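Local coordinates for hypothetical protein, similar to alpha-acetolactate decarboxylase (Staphylococcus aureus subsp. aureus, PDB 1XV2) that probably catalyses the zinc-dependent decarboxylation of alpha-acetolactate to acetoin, at residues A[92-100]-A[189-197]; A[117-128]-A[147-158]. All coordinates share one frame; numbering follows the deposited sequence.

Contact 1 (A[92-100]-A[189-197]); sequences QLSQDDVFA and HVLDFEVDD. With ZN (zinc ion), chain E.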
loop_
_atom_site.group_PDB
_atom_site.type_symbol
_atom_site.label_atom_id
_atom_site.label_comp_id
_atom_site.label_asym_id
_atom_site.label_seq_id
_atom_site.Cartn_x
_atom_site.Cartn_y
_atom_site.Cartn_z
ATOM N N GLN A 92 32.059 -13.477 5.435
ATOM C CA GLN A 92 32.071 -14.709 4.652
ATOM C C GLN A 92 30.719 -15.425 4.598
ATOM O O GLN A 92 30.596 -16.550 5.083
ATOM C CB GLN A 92 33.116 -15.666 5.232
ATOM C CG GLN A 92 34.531 -15.111 5.274
ATOM C CD GLN A 92 35.092 -14.846 3.889
ATOM O OE1 GLN A 92 34.913 -15.649 2.973
ATOM N NE2 GLN A 92 35.784 -13.724 3.733
ATOM N N LEU A 93 29.718 -14.776 4.008
ATOM C CA LEU A 93 28.381 -15.362 3.894
ATOM C C LEU A 93 27.754 -15.121 2.523
ATOM O O LEU A 93 28.033 -14.119 1.857
ATOM C CB LEU A 93 27.450 -14.789 4.967
ATOM C CG LEU A 93 27.777 -15.056 6.437
ATOM C CD1 LEU A 93 26.717 -14.395 7.308
ATOM C CD2 LEU A 93 27.829 -16.561 6.702
ATOM N N SER A 94 26.896 -16.053 2.120
ATOM C CA SER A 94 26.199 -15.984 0.843
ATOM C C SER A 94 25.029 -15.014 0.942
ATOM O O SER A 94 24.656 -14.599 2.039
ATOM C CB SER A 94 25.663 -17.364 0.470
ATOM O OG SER A 94 24.718 -17.797 1.431
ATOM N N GLN A 95 24.447 -14.666 -0.202
ATOM C CA GLN A 95 23.309 -13.761 -0.213
ATOM C C GLN A 95 22.170 -14.340 0.631
ATOM O O GLN A 95 21.622 -13.653 1.495
ATOM C CB GLN A 95 22.838 -13.509 -1.652
ATOM C CG GLN A 95 21.431 -12.945 -1.742
ATOM C CD GLN A 95 21.094 -12.402 -3.120
ATOM O OE1 GLN A 95 21.435 -11.267 -3.453
ATOM N NE2 GLN A 95 20.426 -13.215 -3.929
ATOM N N ASP A 96 21.825 -15.602 0.390
ATOM C CA ASP A 96 20.754 -16.254 1.147
ATOM C C ASP A 96 20.991 -16.194 2.653
ATOM O O ASP A 96 20.066 -15.928 3.426
ATOM C CB ASP A 96 20.611 -17.726 0.750
ATOM C CG ASP A 96 20.084 -17.908 -0.653
ATOM O OD1 ASP A 96 19.316 -17.044 -1.123
ATOM O OD2 ASP A 96 20.428 -18.932 -1.282
ATOM N N ASP A 97 22.227 -16.460 3.065
ATOM C CA ASP A 97 22.574 -16.450 4.483
ATOM C C ASP A 97 22.538 -15.041 5.063
ATOM O O ASP A 97 22.240 -14.859 6.244
ATOM C CB ASP A 97 23.957 -17.070 4.701
ATOM C CG ASP A 97 23.957 -18.577 4.506
ATOM O OD1 ASP A 97 22.864 -19.154 4.317
ATOM O OD2 ASP A 97 25.048 -19.187 4.553
ATOM N N VAL A 98 22.846 -14.050 4.228
ATOM C CA VAL A 98 22.827 -12.659 4.665
ATOM C C VAL A 98 21.381 -12.233 4.855
ATOM O O VAL A 98 21.054 -11.562 5.829
ATOM C CB VAL A 98 23.507 -11.719 3.638
ATOM C CG1 VAL A 98 23.208 -10.258 3.982
ATOM C CG2 VAL A 98 25.008 -11.950 3.645
ATOM N N PHE A 99 20.512 -12.630 3.927
ATOM C CA PHE A 99 19.099 -12.283 4.032
ATOM C C PHE A 99 18.481 -12.967 5.251
ATOM O O PHE A 99 17.645 -12.389 5.941
ATOM C CB PHE A 99 18.330 -12.704 2.775
ATOM C CG PHE A 99 18.578 -11.830 1.572
ATOM C CD1 PHE A 99 18.986 -10.508 1.716
ATOM C CD2 PHE A 99 18.348 -12.319 0.289
ATOM C CE1 PHE A 99 19.161 -9.680 0.598
ATOM C CE2 PHE A 99 18.517 -11.501 -0.837
ATOM C CZ PHE A 99 18.924 -10.181 -0.681
ATOM N N ALA A 100 18.893 -14.203 5.512
ATOM C CA ALA A 100 18.364 -14.946 6.656
ATOM C C ALA A 100 18.713 -14.225 7.953
ATOM O O ALA A 100 17.938 -14.245 8.907
ATOM C CB ALA A 100 18.930 -16.368 6.672
ATOM N N HIS A 189 21.116 -3.145 -9.964
ATOM C CA HIS A 189 20.127 -3.906 -9.207
ATOM C C HIS A 189 20.795 -5.237 -8.855
ATOM O O HIS A 189 21.174 -5.993 -9.748
ATOM C CB HIS A 189 18.895 -4.143 -10.087
ATOM C CG HIS A 189 17.851 -5.013 -9.458
ATOM N ND1 HIS A 189 16.837 -4.511 -8.671
ATOM C CD2 HIS A 189 17.645 -6.349 -9.528
ATOM C CE1 HIS A 189 16.047 -5.499 -8.290
ATOM N NE2 HIS A 189 16.516 -6.626 -8.795
ATOM N N VAL A 190 20.944 -5.516 -7.562
ATOM C CA VAL A 190 21.602 -6.741 -7.109
ATOM C C VAL A 190 20.809 -8.020 -7.376
ATOM O O VAL A 190 19.645 -8.136 -6.988
ATOM C CB VAL A 190 21.917 -6.673 -5.596
ATOM C CG1 VAL A 190 22.550 -7.987 -5.126
ATOM C CG2 VAL A 190 22.859 -5.509 -5.320
ATOM N N LEU A 191 21.457 -8.973 -8.042
ATOM C CA LEU A 191 20.852 -10.265 -8.359
ATOM C C LEU A 191 21.440 -11.321 -7.436
ATOM O O LEU A 191 20.786 -12.306 -7.103
ATOM C CB LEU A 191 21.141 -10.661 -9.810
ATOM C CG LEU A 191 20.536 -9.803 -10.921
ATOM C CD1 LEU A 191 20.955 -10.361 -12.278
ATOM C CD2 LEU A 191 19.019 -9.792 -10.788
ATOM N N ASP A 192 22.684 -11.105 -7.026
ATOM C CA ASP A 192 23.366 -12.041 -6.143
ATOM C C ASP A 192 24.632 -11.387 -5.599
ATOM O O ASP A 192 25.160 -10.444 -6.199
ATOM C CB ASP A 192 23.705 -13.321 -6.920
ATOM C CG ASP A 192 24.323 -14.402 -6.050
ATOM O OD1 ASP A 192 24.016 -14.465 -4.840
ATOM O OD2 ASP A 192 25.108 -15.209 -6.590
ATOM N N PHE A 193 25.103 -11.877 -4.455
ATOM C CA PHE A 193 26.314 -11.342 -3.847
ATOM C C PHE A 193 26.823 -12.220 -2.712
ATOM O O PHE A 193 26.105 -13.077 -2.189
ATOM C CB PHE A 193 26.065 -9.919 -3.325
ATOM C CG PHE A 193 25.168 -9.860 -2.123
ATOM C CD1 PHE A 193 25.704 -9.795 -0.839
ATOM C CD2 PHE A 193 23.785 -9.886 -2.270
ATOM C CE1 PHE A 193 24.873 -9.758 0.279
ATOM C CE2 PHE A 193 22.947 -9.850 -1.157
ATOM C CZ PHE A 193 23.491 -9.786 0.120
ATOM N N GLU A 194 28.080 -12.002 -2.348
ATOM C CA GLU A 194 28.709 -12.731 -1.259
ATOM C C GLU A 194 29.522 -11.721 -0.459
ATOM O O GLU A 194 30.422 -11.074 -0.998
ATOM C CB GLU A 194 29.618 -13.833 -1.806
ATOM C CG GLU A 194 30.435 -14.546 -0.738
ATOM C CD GLU A 194 31.158 -15.772 -1.273
ATOM O OE1 GLU A 194 31.900 -15.637 -2.271
ATOM O OE2 GLU A 194 30.985 -16.869 -0.694
ATOM N N VAL A 195 29.197 -11.574 0.820
ATOM C CA VAL A 195 29.908 -10.625 1.665
ATOM C C VAL A 195 31.238 -11.168 2.176
ATOM O O VAL A 195 31.364 -12.354 2.474
ATOM C CB VAL A 195 29.060 -10.217 2.888
ATOM C CG1 VAL A 195 27.785 -9.525 2.428
ATOM C CG2 VAL A 195 28.734 -11.448 3.732
ATOM N N ASP A 196 32.238 -10.295 2.245
ATOM C CA ASP A 196 33.541 -10.680 2.770
ATOM C C ASP A 196 33.514 -10.182 4.205
ATOM O O ASP A 196 33.534 -10.963 5.154
ATOM C CB ASP A 196 34.676 -9.987 2.014
ATOM C CG ASP A 196 36.050 -10.425 2.501
ATOM O OD1 ASP A 196 36.239 -10.553 3.730
ATOM O OD2 ASP A 196 36.945 -10.637 1.661
ATOM N N ASP A 197 33.453 -8.863 4.347
ATOM C CA ASP A 197 33.398 -8.226 5.654
ATOM C C ASP A 197 32.543 -6.974 5.496
ATOM O O ASP A 197 32.922 -6.043 4.781
ATOM C CB ASP A 197 34.802 -7.845 6.126
ATOM C CG ASP A 197 34.843 -7.500 7.600
ATOM O OD1 ASP A 197 34.018 -6.677 8.052
ATOM O OD2 ASP A 197 35.707 -8.051 8.310
HETATM ZN ZN ZN E . 15.670 -2.529 -8.867
HETATM O O HOH W 1 32.914 -16.812 1.645
HETATM O O HOH W 2 19.164 -10.053 -4.911
HETATM O O HOH W 3 25.168 -16.127 -3.016
HETATM O O HOH W 4 15.800 -2.218 -11.272
HETATM O O HOH W 5 13.640 -3.124 -10.211
HETATM O O HOH W 6 14.233 -0.831 -9.959
#
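A G1 beta bulge joins the end of strand 86-94 to strand 187-195 in the curled antiparallel sheet, with Q92 and L93 both facing V195. Q92 N gives a hydrogen bond to D196 O (2.9 Å), and V195 N donates to L93 O at 3.0 Å; the return bond from L93 N to V195 O is weak. The positive phi of Q92 (41°) is the usual mark of the first bulge residue. The chain then enters helix 95-105, where S94, small and hydroxylated, suits the N-cap: its OG accepts from D97 N.

This first helical turn packs on F193, whose ring is held from several sides. Q95 CB lies over one ring face, a CH-pi contact 4.0 Å from the centroid, while V98 CG1 comes to the ring edge near CZ. F99 makes an offset edge-to-face pair, with the edge of F193 turned toward the F99 face and the planes at 73°. Beta-branched V98 serves two neighbours, because its other methyl, CG2, reaches V195 CG2. With CG anti to the backbone N (chi1 162°) and the chain extended, Q95 runs across F193 and brings its amide to the strand, where NE2 makes a weak hydrogen bond to L191 O and a water links OE1 to V190 O. At the far end of the same strand H189 reaches the metal site, completed by H176, H178 and three waters; its ND1 binds the zinc ion at 2.3 Å.

Contact 2 (A[117-128]-A[147-158]); sequences IYGTFKHMHVRM and PEEKRQDIRGAI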
loop_
_atom_site.group_PDB
_atom_site.type_symbol
_atom_site.label_atom_id
_atom_site.label_comp_id
_atom_site.label_asym_id
_atom_site.label_seq_id
_atom_site.Cartn_x
_atom_site.Cartn_y
_atom_site.Cartn_z
ATOM N N ILE A 117 24.003 -2.343 3.681
ATOM C CA ILE A 117 25.090 -3.296 3.861
ATOM C C ILE A 117 26.329 -2.675 3.236
ATOM O O ILE A 117 26.411 -2.552 2.017
ATOM C CB ILE A 117 24.767 -4.626 3.151
ATOM C CG1 ILE A 117 23.437 -5.177 3.674
ATOM C CG2 ILE A 117 25.899 -5.624 3.368
ATOM C CD1 ILE A 117 22.866 -6.314 2.853
ATOM N N TYR A 118 27.284 -2.273 4.072
ATOM C CA TYR A 118 28.501 -1.634 3.579
ATOM C C TYR A 118 29.783 -2.348 3.989
ATOM O O TYR A 118 29.935 -2.759 5.137
ATOM C CB TYR A 118 28.579 -0.184 4.066
ATOM C CG TYR A 118 29.861 0.484 3.638
ATOM C CD1 TYR A 118 30.042 0.905 2.320
ATOM C CD2 TYR A 118 30.937 0.597 4.523
ATOM C CE1 TYR A 118 31.263 1.411 1.886
ATOM C CE2 TYR A 118 32.164 1.100 4.099
ATOM C CZ TYR A 118 32.322 1.502 2.780
ATOM O OH TYR A 118 33.547 1.962 2.345
ATOM N N GLY A 119 30.712 -2.464 3.046
ATOM C CA GLY A 119 31.979 -3.121 3.317
ATOM C C GLY A 119 32.551 -3.751 2.063
ATOM O O GLY A 119 32.370 -3.228 0.961
ATOM N N THR A 120 33.241 -4.876 2.225
ATOM C CA THR A 120 33.829 -5.576 1.091
ATOM C C THR A 120 32.981 -6.785 0.693
ATOM O O THR A 120 32.440 -7.490 1.543
ATOM C CB THR A 120 35.258 -6.051 1.415
ATOM O OG1 THR A 120 35.236 -6.860 2.597
ATOM C CG2 THR A 120 36.180 -4.858 1.636
ATOM N N PHE A 121 32.865 -7.016 -0.608
ATOM C CA PHE A 121 32.082 -8.133 -1.115
ATOM C C PHE A 121 32.953 -9.044 -1.949
ATOM O O PHE A 121 33.597 -8.596 -2.898
ATOM C CB PHE A 121 30.927 -7.616 -1.967
ATOM C CG PHE A 121 29.926 -6.816 -1.193
ATOM C CD1 PHE A 121 28.846 -7.440 -0.573
ATOM C CD2 PHE A 121 30.082 -5.441 -1.049
ATOM C CE1 PHE A 121 27.932 -6.703 0.181
ATOM C CE2 PHE A 121 29.173 -4.696 -0.294
ATOM C CZ PHE A 121 28.097 -5.330 0.321
ATOM N N LYS A 122 32.976 -10.324 -1.588
ATOM C CA LYS A 122 33.770 -11.303 -2.318
ATOM C C LYS A 122 33.224 -11.420 -3.729
ATOM O O LYS A 122 33.976 -11.565 -4.689
ATOM C CB LYS A 122 33.699 -12.670 -1.636
ATOM C CG LYS A 122 34.068 -12.645 -0.170
ATOM C CD LYS A 122 34.168 -14.051 0.402
ATOM C CE LYS A 122 35.328 -14.811 -0.222
ATOM N NZ LYS A 122 35.544 -16.136 0.429
ATOM N N HIS A 123 31.902 -11.351 -3.843
ATOM C CA HIS A 123 31.241 -11.457 -5.135
ATOM C C HIS A 123 30.053 -10.498 -5.215
ATOM O O HIS A 123 29.325 -10.319 -4.246
ATOM C CB HIS A 123 30.770 -12.900 -5.346
ATOM C CG HIS A 123 30.012 -13.115 -6.620
ATOM N ND1 HIS A 123 30.542 -12.832 -7.861
ATOM C CD2 HIS A 123 28.770 -13.605 -6.845
ATOM C CE1 HIS A 123 29.659 -13.139 -8.794
ATOM N NE2 HIS A 123 28.576 -13.611 -8.204
HETATM N N MSE A 124 29.875 -9.871 -6.372
HETATM C CA MSE A 124 28.765 -8.948 -6.583
HETATM C C MSE A 124 28.249 -9.183 -7.996
HETATM O O MSE A 124 29.025 -9.228 -8.947
HETATM C CB MSE A 124 29.229 -7.492 -6.406
HETATM C CG MSE A 124 28.137 -6.436 -6.588
HETATM SE SE MSE A 124 26.565 -6.652 -5.476
HETATM C CE MSE A 124 27.343 -6.287 -3.744
ATOM N N HIS A 125 26.937 -9.347 -8.117
ATOM C CA HIS A 125 26.296 -9.600 -9.401
ATOM C C HIS A 125 25.081 -8.683 -9.546
ATOM O O HIS A 125 24.128 -8.789 -8.782
ATOM C CB HIS A 125 25.865 -11.072 -9.466
ATOM C CG HIS A 125 25.191 -11.462 -10.745
ATOM N ND1 HIS A 125 24.769 -12.749 -10.997
ATOM C CD2 HIS A 125 24.856 -10.736 -11.838
ATOM C CE1 HIS A 125 24.204 -12.801 -12.191
ATOM N NE2 HIS A 125 24.244 -11.593 -12.721
ATOM N N VAL A 126 25.120 -7.784 -10.527
ATOM C CA VAL A 126 24.015 -6.854 -10.747
ATOM C C VAL A 126 23.576 -6.806 -12.202
ATOM O O VAL A 126 24.251 -7.328 -13.093
ATOM C CB VAL A 126 24.402 -5.398 -10.369
ATOM C CG1 VAL A 126 24.908 -5.331 -8.941
ATOM C CG2 VAL A 126 25.456 -4.872 -11.336
ATOM N N ARG A 127 22.434 -6.167 -12.429
ATOM C CA ARG A 127 21.924 -5.972 -13.773
ATOM C C ARG A 127 21.658 -4.481 -13.900
ATOM O O ARG A 127 21.492 -3.783 -12.895
ATOM C CB ARG A 127 20.633 -6.775 -14.019
ATOM C CG ARG A 127 19.420 -6.387 -13.178
ATOM C CD ARG A 127 18.635 -5.202 -13.754
ATOM N NE ARG A 127 17.510 -4.830 -12.891
ATOM C CZ ARG A 127 16.387 -5.531 -12.766
ATOM N NH1 ARG A 127 16.212 -6.651 -13.456
ATOM N NH2 ARG A 127 15.441 -5.124 -11.926
HETATM N N MSE A 128 21.664 -3.988 -15.131
HETATM C CA MSE A 128 21.383 -2.584 -15.391
HETATM C C MSE A 128 20.217 -2.604 -16.367
HETATM O O MSE A 128 20.395 -2.871 -17.558
HETATM C CB MSE A 128 22.598 -1.890 -16.015
HETATM C CG MSE A 128 23.855 -1.915 -15.152
HETATM SE SE MSE A 128 24.951 -3.486 -15.447
HETATM C CE MSE A 128 26.010 -2.847 -16.939
ATOM N N PRO A 147 21.570 -6.281 -19.359
ATOM C CA PRO A 147 22.977 -6.661 -19.293
ATOM C C PRO A 147 23.252 -6.942 -17.811
ATOM O O PRO A 147 22.544 -6.436 -16.933
ATOM C CB PRO A 147 23.692 -5.417 -19.807
ATOM C CG PRO A 147 22.820 -4.313 -19.318
ATOM C CD PRO A 147 21.427 -4.837 -19.616
ATOM N N GLU A 148 24.254 -7.764 -17.536
ATOM C CA GLU A 148 24.610 -8.102 -16.166
ATOM C C GLU A 148 26.123 -8.025 -16.034
ATOM O O GLU A 148 26.853 -8.419 -16.943
ATOM C CB GLU A 148 24.110 -9.510 -15.820
ATOM C CG GLU A 148 22.589 -9.606 -15.628
ATOM C CD GLU A 148 22.085 -11.045 -15.516
ATOM O OE1 GLU A 148 22.786 -11.882 -14.907
ATOM O OE2 GLU A 148 20.980 -11.335 -16.028
ATOM N N GLU A 149 26.590 -7.500 -14.910
ATOM C CA GLU A 149 28.018 -7.364 -14.675
ATOM C C GLU A 149 28.348 -7.872 -13.276
ATOM O O GLU A 149 27.631 -7.589 -12.311
ATOM C CB GLU A 149 28.448 -5.898 -14.814
ATOM C CG GLU A 149 29.787 -5.703 -15.524
ATOM C CD GLU A 149 30.289 -4.264 -15.461
ATOM O OE1 GLU A 149 29.505 -3.339 -15.772
ATOM O OE2 GLU A 149 31.471 -4.057 -15.104
ATOM N N LYS A 150 29.437 -8.625 -13.179
ATOM C CA LYS A 150 29.876 -9.185 -11.910
ATOM C C LYS A 150 31.247 -8.646 -11.534
ATOM O O LYS A 150 32.056 -8.323 -12.403
ATOM C CB LYS A 150 29.951 -10.710 -12.006
ATOM C CG LYS A 150 28.687 -11.371 -12.532
ATOM C CD LYS A 150 28.859 -12.880 -12.617
ATOM C CE LYS A 150 27.671 -13.539 -13.304
ATOM N NZ LYS A 150 27.906 -14.998 -13.510
ATOM N N ARG A 151 31.500 -8.553 -10.233
ATOM C CA ARG A 151 32.784 -8.082 -9.732
ATOM C C ARG A 151 33.187 -8.967 -8.560
ATOM O O ARG A 151 32.364 -9.710 -8.026
ATOM C CB ARG A 151 32.689 -6.621 -9.278
ATOM C CG ARG A 151 32.433 -5.625 -10.398
ATOM C CD ARG A 151 33.573 -5.605 -11.407
ATOM N NE ARG A 151 33.349 -4.599 -12.443
ATOM C CZ ARG A 151 33.482 -3.287 -12.266
ATOM N NH1 ARG A 151 33.849 -2.799 -11.084
ATOM N NH2 ARG A 151 33.226 -2.456 -13.269
ATOM N N GLN A 152 34.453 -8.885 -8.164
ATOM C CA GLN A 152 34.964 -9.686 -7.053
ATOM C C GLN A 152 35.806 -8.819 -6.123
ATOM O O GLN A 152 36.556 -7.953 -6.577
ATOM C CB GLN A 152 35.828 -10.834 -7.585
ATOM C CG GLN A 152 35.138 -11.720 -8.607
ATOM C CD GLN A 152 36.092 -12.712 -9.257
ATOM O OE1 GLN A 152 35.694 -13.505 -10.112
ATOM N NE2 GLN A 152 37.357 -12.668 -8.854
ATOM N N ASP A 153 35.680 -9.054 -4.822
ATOM C CA ASP A 153 36.446 -8.305 -3.831
ATOM C C ASP A 153 36.324 -6.810 -4.087
ATOM O O ASP A 153 37.319 -6.112 -4.282
ATOM C CB ASP A 153 37.913 -8.732 -3.892
ATOM C CG ASP A 153 38.081 -10.236 -3.755
ATOM O OD1 ASP A 153 37.679 -10.788 -2.707
ATOM O OD2 ASP A 153 38.608 -10.864 -4.701
ATOM N N ILE A 154 35.087 -6.333 -4.086
ATOM C CA ILE A 154 34.803 -4.931 -4.338
ATOM C C ILE A 154 34.237 -4.294 -3.074
ATOM O O ILE A 154 33.512 -4.936 -2.309
ATOM C CB ILE A 154 33.784 -4.795 -5.497
ATOM C CG1 ILE A 154 33.626 -3.332 -5.905
ATOM C CG2 ILE A 154 32.444 -5.378 -5.076
ATOM C CD1 ILE A 154 32.790 -3.148 -7.160
ATOM N N ARG A 155 34.575 -3.030 -2.855
ATOM C CA ARG A 155 34.091 -2.312 -1.689
ATOM C C ARG A 155 32.992 -1.339 -2.118
ATOM O O ARG A 155 33.158 -0.568 -3.069
ATOM C CB ARG A 155 35.250 -1.566 -1.022
ATOM C CG ARG A 155 34.911 -0.941 0.317
ATOM C CD ARG A 155 36.156 -0.352 0.957
ATOM N NE ARG A 155 35.836 0.523 2.081
ATOM C CZ ARG A 155 36.723 1.289 2.710
ATOM N NH1 ARG A 155 37.994 1.287 2.325
ATOM N NH2 ARG A 155 36.339 2.064 3.717
ATOM N N GLY A 156 31.861 -1.394 -1.424
ATOM C CA GLY A 156 30.751 -0.523 -1.753
ATOM C C GLY A 156 29.612 -0.670 -0.767
ATOM O O GLY A 156 29.798 -1.162 0.347
ATOM N N ALA A 157 28.422 -0.250 -1.179
ATOM C CA ALA A 157 27.263 -0.331 -0.309
ATOM C C ALA A 157 26.023 -0.814 -1.036
ATOM O O ALA A 157 25.775 -0.449 -2.187
ATOM C CB ALA A 157 26.990 1.034 0.319
ATOM N N ILE A 158 25.257 -1.653 -0.350
ATOM C CA ILE A 158 24.006 -2.167 -0.877
ATOM C C ILE A 158 22.922 -1.461 -0.081
ATOM O O ILE A 158 23.018 -1.358 1.140
ATOM C CB ILE A 158 23.828 -3.682 -0.621
ATOM C CG1 ILE A 158 24.798 -4.497 -1.479
ATOM C CG2 ILE A 158 22.383 -4.079 -0.895
ATOM C CD1 ILE A 158 24.680 -5.997 -1.262
#
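Antiparallel backbone pairing runs from I117-I158 to R127-E148 as part of the curled sheet, and the axes of strands 123-127 and 148-151 approach to 4.7 Å, their directions at 167°. Both chains turn a corner midway, where D153 and I154 face F121 in a G1 beta bulge and D153 N bonds to K122 O from above the carbonyl plane.

On the face of I117, F121, M124, I154 and I158, apolar side chains meet. I158 CD1 touches F121 CE1 at 3.6 Å and also meets CE of M124, a selenomethionine whose chain, bent at chi2 and chi3, lays that methyl over one face of the F121 ring.

Long polar side chains span the more exposed face of Y118, H125, E148, K150 and R155. Y118 OH accepts a hydrogen bond from R155 NE (2.7 Å), tilted 29° out of the guanidinium plane, and a weaker one from NH2; D182 also bonds the hydroxyl. The aliphatic part of K150 runs alongside H125 and sets CE over one imidazole face, a CH-pi contact 3.8 Å from the centroid. In that ring's plane, H125 NE2 donates to the anti side of E148 OE1 at 2.6 Å, tilted out of the carboxylate plane.

Both segments of contact 2 fall in the sequence between those of contact 1; the centres of the two contacts lie about 10 Å apart within the same curled antiparallel sheet. Strand 187-195 of contact 1 pairs with strand 120-127 of contact 2, so three strands run side by side, 148-151, 120-127 and 187-195, with helix 95-105 packed on the last. The two contacts touch directly: L191 N probably bonds to H125 O, and the side chains of Q92 and K122 probably pair through OE1 and NZ, 2.7 Å apart. Both reach toward the metal: H189 binds zinc, and the nearest atom of the R127 side chain, NH2, lies about 4 Å from the ion.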